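Local coordinates for alcohol dehydrogenase (Aeropyrum pernix, PDB 1H2B), which probably catalyses the NAD+-dependent oxidation of alcohols to aldehydes or ketones, using zinc, in a hyperthermophilic archaeon, at residues V107-G110 and A114-A117; T172-V177 and L315-T320; D269-L274 and G279-V284; E330-K335 and L343-K348. One frame throughout, in Å; residues are numbered along the deposited sequence.

Interaction 1 (V107-G110 and A114-A117). With ZN (zinc ion), chain K.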
# COMPACT_ATOMS: atom_id res chain seq x y z
N VAL B 107 4.71 18.61 20.73
CA VAL B 107 3.68 18.75 21.73
C VAL B 107 2.39 19.05 20.95
O VAL B 107 2.28 20.10 20.31
CB VAL B 107 4.04 19.90 22.72
CG1 VAL B 107 2.79 20.24 23.58
CG2 VAL B 107 5.19 19.48 23.60
N THR B 108 1.43 18.13 20.99
CA THR B 108 0.23 18.21 20.14
C THR B 108 -1.07 18.12 20.95
O THR B 108 -1.07 17.59 22.04
CB THR B 108 0.23 17.06 19.09
OG1 THR B 108 0.26 15.81 19.77
CG2 THR B 108 1.53 17.05 18.27
N ASP B 109 -2.18 18.61 20.37
CA ASP B 109 -3.51 18.62 21.03
C ASP B 109 -4.28 17.28 21.06
O ASP B 109 -5.06 17.01 22.00
CB ASP B 109 -4.42 19.75 20.46
CG ASP B 109 -4.64 19.65 18.93
OD1 ASP B 109 -4.71 18.53 18.37
OD2 ASP B 109 -4.77 20.66 18.19
N GLY B 110 -4.06 16.44 20.06
CA GLY B 110 -4.82 15.20 19.94
C GLY B 110 -6.25 15.39 19.43
O GLY B 110 -7.03 14.43 19.36
N ALA B 114 -5.41 15.56 11.87
CA ALA B 114 -4.09 14.94 11.74
C ALA B 114 -3.76 14.08 12.93
O ALA B 114 -3.30 12.94 12.80
CB ALA B 114 -3.02 16.00 11.54
N CYS B 115 -4.02 14.63 14.10
CA CYS B 115 -3.80 13.94 15.34
C CYS B 115 -4.71 12.72 15.44
O CYS B 115 -4.31 11.65 15.90
CB CYS B 115 -4.08 14.95 16.46
SG CYS B 115 -2.62 15.92 16.95
N ARG B 116 -5.95 12.89 14.98
CA ARG B 116 -6.92 11.80 15.02
C ARG B 116 -6.50 10.72 14.01
O ARG B 116 -7.01 9.59 14.06
CB ARG B 116 -8.33 12.32 14.66
CG ARG B 116 -9.14 13.02 15.78
CD ARG B 116 -9.21 12.27 17.09
NE ARG B 116 -10.20 11.18 17.20
CZ ARG B 116 -11.42 11.31 17.75
NH1 ARG B 116 -11.88 12.51 18.11
NH2 ARG B 116 -12.19 10.24 17.92
N ALA B 117 -5.65 11.06 13.04
CA ALA B 117 -5.13 10.05 12.13
C ALA B 117 -3.76 9.52 12.58
O ALA B 117 -3.21 8.60 11.95
CB ALA B 117 -5.02 10.61 10.72
ZN ZN K . -3.44 17.97 16.47

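Interaction 2 (T172-V177 and L315-T320). With NAJ (nicotinamide-adenine-dinucleotide (acidic form)), chain I.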
# COMPACT_ATOMS: atom_id res chain seq x y z
N THR B 172 13.52 9.94 13.41
CA THR B 172 13.59 10.47 12.04
C THR B 172 14.18 9.40 11.10
O THR B 172 13.64 9.14 10.00
CB THR B 172 14.43 11.74 11.99
OG1 THR B 172 13.87 12.70 12.89
CG2 THR B 172 14.40 12.34 10.57
N ALA B 173 15.28 8.76 11.53
CA ALA B 173 15.85 7.70 10.71
C ALA B 173 14.84 6.56 10.54
O ALA B 173 14.74 6.01 9.45
CB ALA B 173 17.17 7.18 11.35
N TYR B 174 14.08 6.24 11.59
CA TYR B 174 13.13 5.12 11.53
C TYR B 174 11.97 5.36 10.58
O TYR B 174 11.67 4.48 9.74
CB TYR B 174 12.62 4.83 12.98
CG TYR B 174 11.70 3.66 13.06
CD1 TYR B 174 10.34 3.85 13.27
CD2 TYR B 174 12.22 2.37 12.95
CE1 TYR B 174 9.48 2.78 13.33
CE2 TYR B 174 11.38 1.27 13.02
CZ TYR B 174 10.01 1.49 13.20
OH TYR B 174 9.18 0.38 13.27
N ARG B 175 11.35 6.55 10.65
CA ARG B 175 10.30 6.87 9.68
C ARG B 175 10.84 6.86 8.27
O ARG B 175 10.19 6.34 7.34
CB ARG B 175 9.65 8.22 9.97
CG ARG B 175 8.49 8.54 9.02
CD ARG B 175 7.83 9.82 9.47
NE ARG B 175 6.75 10.33 8.64
CZ ARG B 175 5.46 10.16 8.88
NH1 ARG B 175 5.04 9.39 9.89
NH2 ARG B 175 4.56 10.74 8.12
N ALA B 176 12.05 7.41 8.07
CA ALA B 176 12.61 7.42 6.74
C ALA B 176 12.91 6.02 6.24
O ALA B 176 12.72 5.74 5.06
CB ALA B 176 13.91 8.31 6.76
N VAL B 177 13.40 5.14 7.12
CA VAL B 177 13.69 3.75 6.71
C VAL B 177 12.38 3.01 6.42
O VAL B 177 12.35 2.19 5.49
CB VAL B 177 14.58 3.04 7.76
CG1 VAL B 177 14.57 1.51 7.51
CG2 VAL B 177 16.03 3.63 7.69
N LEU B 315 7.83 6.26 17.29
CA LEU B 315 8.79 6.36 18.40
C LEU B 315 8.64 5.12 19.30
O LEU B 315 9.65 4.55 19.73
CB LEU B 315 8.57 7.64 19.23
CG LEU B 315 9.60 7.82 20.35
CD1 LEU B 315 11.07 7.81 19.92
CD2 LEU B 315 9.16 9.11 21.07
N HIS B 316 7.40 4.70 19.53
CA HIS B 316 7.20 3.51 20.35
C HIS B 316 7.83 2.28 19.73
O HIS B 316 8.49 1.50 20.43
CB HIS B 316 5.69 3.29 20.52
CG HIS B 316 5.37 2.27 21.55
ND1 HIS B 316 5.26 2.57 22.89
CD2 HIS B 316 5.22 0.94 21.44
CE1 HIS B 316 5.03 1.46 23.56
NE2 HIS B 316 5.00 0.45 22.70
N GLU B 317 7.63 2.07 18.42
CA GLU B 317 8.29 0.95 17.74
C GLU B 317 9.81 1.01 17.82
O GLU B 317 10.48 0.01 18.02
CB GLU B 317 7.89 0.94 16.26
CG GLU B 317 6.39 0.61 16.13
CD GLU B 317 5.83 0.76 14.74
OE1 GLU B 317 6.58 1.04 13.79
OE2 GLU B 317 4.61 0.58 14.58
N LEU B 318 10.38 2.20 17.64
CA LEU B 318 11.81 2.34 17.70
C LEU B 318 12.35 2.06 19.10
O LEU B 318 13.38 1.40 19.24
CB LEU B 318 12.21 3.75 17.17
CG LEU B 318 13.69 4.04 17.33
CD1 LEU B 318 14.63 3.19 16.45
CD2 LEU B 318 13.87 5.53 17.06
N VAL B 319 11.67 2.57 20.14
CA VAL B 319 12.05 2.28 21.50
C VAL B 319 12.03 0.75 21.72
O VAL B 319 12.93 0.24 22.36
CB VAL B 319 11.14 3.00 22.47
CG1 VAL B 319 11.36 2.46 23.93
CG2 VAL B 319 11.44 4.48 22.43
N THR B 320 11.02 0.07 21.18
CA THR B 320 10.99 -1.39 21.27
C THR B 320 12.25 -2.04 20.67
O THR B 320 12.90 -2.89 21.29
CB THR B 320 9.74 -1.92 20.59
OG1 THR B 320 8.57 -1.51 21.34
CG2 THR B 320 9.79 -3.50 20.62
PA NAJ I . 25.49 15.23 11.57
O1A NAJ I . 26.31 16.49 11.51
O2A NAJ I . 25.62 14.30 12.79
O5B NAJ I . 25.84 14.24 10.36
C5B NAJ I . 26.09 14.72 9.03
C4B NAJ I . 26.97 13.64 8.41
O4B NAJ I . 27.09 13.95 7.01
C3B NAJ I . 28.36 13.56 9.03
O3B NAJ I . 28.72 12.21 9.36
C2B NAJ I . 29.17 14.15 7.88
O2B NAJ I . 30.55 13.74 7.87
C1B NAJ I . 28.43 13.68 6.63
N9A NAJ I . 28.71 14.45 5.42
C8A NAJ I . 29.01 15.81 5.25
N7A NAJ I . 29.16 16.08 3.93
C5A NAJ I . 28.96 14.92 3.25
C6A NAJ I . 28.98 14.59 1.91
N6A NAJ I . 29.28 15.47 0.95
N1A NAJ I . 28.65 13.31 1.55
C2A NAJ I . 28.38 12.32 2.48
N3A NAJ I . 28.39 12.65 3.79
C4A NAJ I . 28.68 13.93 4.16
O3 NAJ I . 23.98 15.67 11.34
PN NAJ I . 22.63 15.03 11.94
O1N NAJ I . 22.32 15.62 13.24
O2N NAJ I . 22.68 13.56 11.79
O5D NAJ I . 21.57 15.70 10.93
C5D NAJ I . 21.60 15.29 9.57
C4D NAJ I . 20.73 16.23 8.75
O4D NAJ I . 19.35 15.93 9.05
C3D NAJ I . 20.90 17.70 9.10
O3D NAJ I . 20.58 18.48 7.93
C2D NAJ I . 19.82 17.93 10.16
O2D NAJ I . 19.42 19.26 10.34
C1D NAJ I . 18.70 17.08 9.53
N1N NAJ I . 17.57 16.68 10.37
C2N NAJ I . 16.40 16.44 9.71
C3N NAJ I . 15.29 16.00 10.41
C7N NAJ I . 14.00 15.80 9.70
O7N NAJ I . 12.96 15.45 10.48
N7N NAJ I . 13.83 15.86 8.37
C4N NAJ I . 15.34 15.76 11.83
C5N NAJ I . 16.63 15.86 12.41
C6N NAJ I . 17.71 16.34 11.69

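Interaction 3 (D269-L274 and G279-V284). With NAJ (nicotinamide-adenine-dinucleotide (acidic form)), chain I.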
# COMPACT_ATOMS: atom_id res chain seq x y z
N ASP B 269 22.94 17.88 -4.41
CA ASP B 269 23.29 17.89 -5.81
C ASP B 269 23.60 16.53 -6.36
O ASP B 269 23.19 16.24 -7.47
CB ASP B 269 24.36 18.85 -6.11
CG ASP B 269 23.79 20.28 -6.21
OD1 ASP B 269 22.59 20.53 -6.66
OD2 ASP B 269 24.49 21.14 -5.82
N TYR B 270 24.30 15.69 -5.60
CA TYR B 270 24.66 14.39 -6.17
C TYR B 270 23.67 13.25 -5.90
O TYR B 270 23.59 12.28 -6.70
CB TYR B 270 26.11 13.95 -5.82
CG TYR B 270 26.42 13.45 -4.41
CD1 TYR B 270 26.00 12.17 -3.99
CD2 TYR B 270 27.23 14.21 -3.55
CE1 TYR B 270 26.33 11.71 -2.74
CE2 TYR B 270 27.57 13.76 -2.27
CZ TYR B 270 27.12 12.50 -1.89
OH TYR B 270 27.46 12.02 -0.65
N THR B 271 22.92 13.35 -4.79
CA THR B 271 22.11 12.17 -4.44
C THR B 271 21.03 11.80 -5.48
O THR B 271 20.81 10.64 -5.70
CB THR B 271 21.52 12.25 -3.04
OG1 THR B 271 20.84 13.50 -2.84
CG2 THR B 271 22.67 12.20 -1.98
N PRO B 272 20.37 12.74 -6.17
CA PRO B 272 19.40 12.32 -7.20
C PRO B 272 20.07 11.51 -8.30
O PRO B 272 19.40 10.67 -8.88
CB PRO B 272 18.86 13.65 -7.75
CG PRO B 272 19.13 14.65 -6.64
CD PRO B 272 20.45 14.20 -6.01
N TYR B 273 21.37 11.74 -8.56
CA TYR B 273 22.07 11.07 -9.64
C TYR B 273 22.48 9.66 -9.23
O TYR B 273 22.98 8.90 -10.10
CB TYR B 273 23.28 11.90 -10.07
CG TYR B 273 22.85 13.13 -10.82
CD1 TYR B 273 22.66 14.32 -10.16
CD2 TYR B 273 22.56 13.07 -12.17
CE1 TYR B 273 22.23 15.49 -10.84
CE2 TYR B 273 22.10 14.23 -12.88
CZ TYR B 273 21.95 15.40 -12.18
OH TYR B 273 21.51 16.51 -12.86
N LEU B 274 22.28 9.29 -7.95
CA LEU B 274 22.50 7.89 -7.52
C LEU B 274 21.36 6.95 -7.93
O LEU B 274 21.51 5.73 -7.94
CB LEU B 274 22.68 7.78 -6.00
CG LEU B 274 23.77 8.67 -5.38
CD1 LEU B 274 23.69 8.60 -3.88
CD2 LEU B 274 25.12 8.23 -5.95
N GLY B 279 13.70 4.79 -8.95
CA GLY B 279 14.43 5.06 -7.74
C GLY B 279 13.76 6.15 -6.90
O GLY B 279 13.01 6.98 -7.43
N ARG B 280 14.06 6.14 -5.62
CA ARG B 280 13.43 7.07 -4.67
C ARG B 280 14.50 7.67 -3.82
O ARG B 280 15.32 6.94 -3.20
CB ARG B 280 12.46 6.36 -3.77
CG ARG B 280 11.30 5.65 -4.53
CD ARG B 280 10.58 4.70 -3.65
NE ARG B 280 9.93 5.38 -2.52
CZ ARG B 280 9.71 4.86 -1.33
NH1 ARG B 280 10.14 3.61 -1.09
NH2 ARG B 280 9.12 5.57 -0.37
N LEU B 281 14.52 9.00 -3.80
CA LEU B 281 15.41 9.73 -2.88
C LEU B 281 14.61 10.18 -1.68
O LEU B 281 13.66 10.97 -1.83
CB LEU B 281 16.07 10.92 -3.60
CG LEU B 281 16.84 11.91 -2.70
CD1 LEU B 281 18.02 11.25 -1.97
CD2 LEU B 281 17.28 13.06 -3.61
N ILE B 282 14.97 9.70 -0.50
CA ILE B 282 14.32 10.14 0.72
C ILE B 282 15.15 11.26 1.28
O ILE B 282 16.34 11.08 1.59
CB ILE B 282 14.19 8.99 1.75
CG1 ILE B 282 13.63 7.70 1.13
CG2 ILE B 282 13.38 9.49 2.97
CD1 ILE B 282 12.38 7.86 0.38
N ILE B 283 14.57 12.47 1.29
CA ILE B 283 15.26 13.67 1.77
C ILE B 283 14.95 13.89 3.25
O ILE B 283 13.78 14.09 3.63
CB ILE B 283 14.83 14.89 0.93
CG1 ILE B 283 15.32 14.66 -0.51
CG2 ILE B 283 15.42 16.20 1.49
CD1 ILE B 283 14.73 15.70 -1.52
N VAL B 284 16.01 13.84 4.06
CA VAL B 284 15.90 13.98 5.50
C VAL B 284 16.71 15.19 5.93
O VAL B 284 16.19 16.11 6.61
CB VAL B 284 16.39 12.73 6.26
CG1 VAL B 284 16.26 13.02 7.75
CG2 VAL B 284 15.57 11.51 5.85
PA NAJ I . 25.49 15.23 11.57
O1A NAJ I . 26.31 16.49 11.51
O2A NAJ I . 25.62 14.30 12.79
O5B NAJ I . 25.84 14.24 10.36
C5B NAJ I . 26.09 14.72 9.03
C4B NAJ I . 26.97 13.64 8.41
O4B NAJ I . 27.09 13.95 7.01
C3B NAJ I . 28.36 13.56 9.03
O3B NAJ I . 28.72 12.21 9.36
C2B NAJ I . 29.17 14.15 7.88
O2B NAJ I . 30.55 13.74 7.87
C1B NAJ I . 28.43 13.68 6.63
N9A NAJ I . 28.71 14.45 5.42
C8A NAJ I . 29.01 15.81 5.25
N7A NAJ I . 29.16 16.08 3.93
C5A NAJ I . 28.96 14.92 3.25
C6A NAJ I . 28.98 14.59 1.91
N6A NAJ I . 29.28 15.47 0.95
N1A NAJ I . 28.65 13.31 1.55
C2A NAJ I . 28.38 12.32 2.48
N3A NAJ I . 28.39 12.65 3.79
C4A NAJ I . 28.68 13.93 4.16
O3 NAJ I . 23.98 15.67 11.34
PN NAJ I . 22.63 15.03 11.94
O1N NAJ I . 22.32 15.62 13.24
O2N NAJ I . 22.68 13.56 11.79
O5D NAJ I . 21.57 15.70 10.93
C5D NAJ I . 21.60 15.29 9.57
C4D NAJ I . 20.73 16.23 8.75
O4D NAJ I . 19.35 15.93 9.05
C3D NAJ I . 20.90 17.70 9.10
O3D NAJ I . 20.58 18.48 7.93
C2D NAJ I . 19.82 17.93 10.16
O2D NAJ I . 19.42 19.26 10.34
C1D NAJ I . 18.70 17.08 9.53
N1N NAJ I . 17.57 16.68 10.37
C2N NAJ I . 16.40 16.44 9.71
C3N NAJ I . 15.29 16.00 10.41
C7N NAJ I . 14.00 15.80 9.70
O7N NAJ I . 12.96 15.45 10.48
N7N NAJ I . 13.83 15.86 8.37
C4N NAJ I . 15.34 15.76 11.83
C5N NAJ I . 16.63 15.86 12.41
C6N NAJ I . 17.71 16.34 11.69

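Interaction 4 (E330-K335 and L343-K348)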
# COMPACT_ATOMS: atom_id res chain seq x y z
N GLU B 330 25.59 5.33 18.96
CA GLU B 330 26.95 5.73 19.29
C GLU B 330 26.92 7.13 19.90
O GLU B 330 26.60 8.12 19.23
CB GLU B 330 27.81 5.65 18.01
CG GLU B 330 29.25 6.10 18.20
CD GLU B 330 30.06 5.13 19.04
OE1 GLU B 330 29.86 3.89 18.90
OE2 GLU B 330 30.89 5.62 19.84
N VAL B 331 27.21 7.21 21.20
CA VAL B 331 27.07 8.47 21.92
C VAL B 331 28.38 9.03 22.43
O VAL B 331 29.26 8.30 22.88
CB VAL B 331 25.97 8.41 23.05
CG1 VAL B 331 24.61 8.04 22.45
CG2 VAL B 331 26.35 7.41 24.12
N ASP B 332 28.48 10.34 22.35
CA ASP B 332 29.57 11.15 22.85
C ASP B 332 29.00 12.05 23.98
O ASP B 332 28.35 13.07 23.73
CB ASP B 332 30.10 11.93 21.65
CG ASP B 332 31.25 12.84 21.99
OD1 ASP B 332 32.02 12.49 22.90
OD2 ASP B 332 31.40 13.95 21.43
N ILE B 333 29.26 11.67 25.24
CA ILE B 333 28.62 12.32 26.38
C ILE B 333 29.44 13.49 26.88
O ILE B 333 30.66 13.35 27.11
CB ILE B 333 28.41 11.32 27.53
CG1 ILE B 333 27.51 10.17 27.08
CG2 ILE B 333 27.79 12.02 28.75
CD1 ILE B 333 27.47 9.00 27.99
N HIS B 334 28.77 14.62 27.04
CA HIS B 334 29.37 15.85 27.55
C HIS B 334 28.45 16.53 28.55
O HIS B 334 27.27 16.19 28.67
CB HIS B 334 29.69 16.77 26.39
CG HIS B 334 30.72 16.20 25.47
ND1 HIS B 334 32.07 16.26 25.76
CD2 HIS B 334 30.60 15.49 24.33
CE1 HIS B 334 32.74 15.63 24.80
NE2 HIS B 334 31.87 15.16 23.93
N LYS B 335 29.01 17.46 29.32
CA LYS B 335 28.17 18.22 30.23
C LYS B 335 27.40 19.32 29.51
O LYS B 335 27.85 19.84 28.49
CB LYS B 335 29.02 18.85 31.36
CG LYS B 335 29.73 17.84 32.26
CD LYS B 335 28.79 16.91 33.00
CE LYS B 335 28.77 17.14 34.52
NZ LYS B 335 27.93 16.12 35.25
N LEU B 343 28.85 22.05 19.72
CA LEU B 343 28.32 22.60 18.47
C LEU B 343 29.47 22.94 17.51
O LEU B 343 29.38 22.67 16.33
CB LEU B 343 27.50 23.86 18.75
CG LEU B 343 26.12 23.65 19.39
CD1 LEU B 343 25.53 24.99 19.82
CD2 LEU B 343 25.18 22.98 18.33
N GLU B 344 30.56 23.52 18.04
CA GLU B 344 31.73 23.72 17.20
C GLU B 344 32.27 22.40 16.59
O GLU B 344 32.56 22.33 15.37
CB GLU B 344 32.82 24.44 18.02
CG GLU B 344 32.57 25.93 18.21
CD GLU B 344 33.44 26.53 19.32
OE1 GLU B 344 34.62 26.13 19.47
OE2 GLU B 344 32.93 27.42 20.06
N ARG B 345 32.42 21.37 17.41
CA ARG B 345 32.90 20.07 16.92
C ARG B 345 31.94 19.52 15.86
O ARG B 345 32.35 19.02 14.82
CB ARG B 345 33.03 19.08 18.06
CG ARG B 345 34.16 19.47 19.06
CD ARG B 345 34.33 18.51 20.20
NE ARG B 345 34.34 17.12 19.73
CZ ARG B 345 33.52 16.17 20.18
NH1 ARG B 345 32.64 16.43 21.15
NH2 ARG B 345 33.60 14.96 19.66
N LEU B 346 30.65 19.62 16.15
CA LEU B 346 29.65 19.10 15.19
C LEU B 346 29.75 19.80 13.85
O LEU B 346 29.69 19.13 12.81
CB LEU B 346 28.22 19.20 15.76
CG LEU B 346 27.13 18.46 14.96
CD1 LEU B 346 27.32 16.97 14.90
CD2 LEU B 346 25.79 18.77 15.67
N GLU B 347 29.91 21.13 13.85
CA GLU B 347 30.02 21.89 12.60
C GLU B 347 31.24 21.39 11.81
O GLU B 347 31.20 21.39 10.56
CB GLU B 347 30.14 23.38 12.92
CG GLU B 347 30.41 24.31 11.74
CD GLU B 347 29.25 24.38 10.76
OE1 GLU B 347 28.09 24.07 11.14
OE2 GLU B 347 29.51 24.75 9.60
N LYS B 348 32.28 20.96 12.53
CA LYS B 348 33.53 20.48 11.89
C LYS B 348 33.56 19.01 11.54
O LYS B 348 34.56 18.50 10.99
CB LYS B 348 34.77 20.84 12.74
CG LYS B 348 34.95 22.33 12.96
CD LYS B 348 36.04 22.58 14.00
CE LYS B 348 37.35 22.96 13.35
NZ LYS B 348 38.54 22.38 14.06

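Interaction 1 (V107-G110 and A114-A117)
Asp109 and Cys115 meet at a zinc ion as adjacent corners of its coordination shell, the carboxylate entering from the loop 107-110 and the sulfur from the short helix 113-116. Asp109 binds through one oxygen alone, OD1, which lies 2.4 Å from the zinc; Cys115 SG is 2.3 Å from the metal. The angle at zinc between the two donors is about 104°, near the tetrahedral value, and Cys112 supplies a further ligand. The first torsion of Asp109 (chi1 58°) folds CG between the backbone N and carbonyl carbon and brings OD1 round to the metal. There OD1 also accepts a hydrogen bond from the amide of Thr111, while OD2 is bonded to Asn125, which fixes the carboxylate at both oxygens.

The sulfur is hemmed in on the loop side. Gly110 N lies 3.5 Å from Cys115 SG, and Thr108 points its CB at the same sulfur from 3.7 Å. Behind the sulfur, Cys115 CB rests on Gly110 CA at 3.6 Å. Arg116 touches only with its stem, CD lying 3.8 Å from Gly110 O; its guanidinium forms a salt bridge with Asp120 of the second subunit. Cys115 SG is also joined to Cys123 in a disulfide; the two roles are hard to reconcile in one molecule and may reflect a mixture of states. The arrangement belongs to the second, structural-type zinc lobe of medium-chain alcohol dehydrogenases, here built from one aspartate and a CxxC pair.

Interaction 2 (T172-V177 and L315-T320)
Tyr174 reaches from helix 166-181 to Glu317 and Leu318 on helix 312-323, and carries nearly all of this buried contact. The polar part is a single hydrogen bond, donated by Tyr174 OH to Glu317 OE1 over 2.7 Å. The hydroxyl meets OE1 on its anti side, 25° out of the carboxylate plane. OE1 itself lies at the edge of the tyrosine ring, in its plane, and the planes of ring and carboxylate stand 84° apart. With CG anti to the backbone N (chi1 -177°), the tyrosine extends straight toward the other helix. Glu317 OE1 has a second partner in Lys178, with which it forms a salt bridge.

The apolar part is the work of Leu318, whose CB lies over one face of the ring, offset toward the rim, and is 4.1 Å from Tyr174 CG. Close packing beside the hydroxyl comes from Glu317 CB, 3.3 Å from Tyr174 OH. Leu205 and Met209 of helix 197-209 and Pro186 of the third subunit also pack on the tyrosine.

A van der Waals contact ties the first helix to the cofactor. Thr172 CG2 lies 3.4 Å from the nicotinamide amide oxygen O7N, while its OG1, held by the carbonyl of the zinc ligand Asp168, is 3.6 Å from C4N, the hydride-accepting carbon of nicotinamide. At the other end of the contact, a buried carboxylate oxygen shared by a phenol and an ammonium group would probably stay ionised, its charge offset by Lys178.

Interaction 3 (D269-L274 and G279-V284)
A small, largely apolar contact of Thr271 and Pro272 with Leu281 packs segment 269-274, at or just beyond helix 265-270, against strand 279-283, one of the parallel strands of the nucleotide-binding domain. Since this strand lies beside 255-260 in the sheet, the helix belongs to a beta-alpha-beta crossover of the Rossmann fold. Leu281 provides the whole strand side. Its methyl CD2 lies 3.9 Å from Pro272 CG, at the rim of the proline ring, and CD1 lies 3.8 Å from Thr271 CB. The leucine and threonine side chains meet at about a right angle, with Thr271 OG1 above the fork of the two methyls, 3.7 Å from Leu281 CD2. That hydroxyl is bonded to Thr267 O four residues back, so its hydrogen-bonding need is met although it lies against hydrocarbon. Phe304 of the next strand touches both Pro272 and Leu281.

Both segments also hold the bound dinucleotide, at its two ends. Tyr270 OH forms a 2.8 Å hydrogen bond with adenine N1A, which lies at the edge of the tyrosine ring and in its plane. The carboxamide N7N donates a nearly straight bond (165°) to Val284 O over 3.0 Å. A phenylalanine in place of Tyr270 would probably leave adenine N1A without this partner and its end of the cofactor less firmly fixed. The packing between the segments is thus mainly apolar, while the cofactor is held by polar atoms of Tyr270 and Val284 in the same two segments.

Interaction 4 (E330-K335 and L343-K348)
Arg345 reaches out from helix 339-347 to Asp332 and His334 on strand 331-335. From CB the chain leaves with CG anti to the carbonyl carbon, runs straight through CD, and then bends at chi3 (46°), which turns the guanidinium toward the strand; Val351 packs against this side chain. CZ comes within 3.3 Å of Asp332 OD2. The two end nitrogens both grip that one oxygen in a salt bridge: NH1 at 2.8 Å from OD2 with an angle of 151°, NH2 at 3.0 Å and 140°. OD2 lies in the guanidinium plane, yet the carboxylate stands almost perpendicular to it; NH1 meets OD2 nearly along its C-O bond, NH2 from above the carboxylate plane. The helix and strand are parts of a beta-alpha-beta unit in which strand 354-358 follows and pairs in parallel with 331-335. NH2 has a second acceptor in Glu350 O, whereas NH1 also comes to 3.2 Å from His334 NE2. That nitrogen gives a weak hydrogen bond to Asp332 OD2, and the other ring nitrogen is held by Glu338. An alanine in place of Arg345 would probably leave Asp332 without the arginine's charge and held in this contact mainly by the weak bond from His334. Asp332 and His334 have been seen to bind a third zinc in this protein, though none is bound to this chain.

Interactions 2 and 3 are the pair in direct touch: Thr172 CG2 lies 3.4 Å from Val284 CG1, and both residues border the nicotinamide end of the same cofactor. Along the chain, interaction 3 is nested within the long loop that interaction 2 closes. Interaction 1 stands apart in the catalytic domain, its nearest atoms about 9 Å from those of interaction 2; the side chain of Thr108 there is about 10 Å from the octanoic acid in the pocket of the catalytic zinc. Interaction 4 lies across the centre of the chain from interaction 1, their centres about 33 Å apart. Its Arg345 side chain is about 10 Å from the cofactor, which Leu346 of the same helix touches.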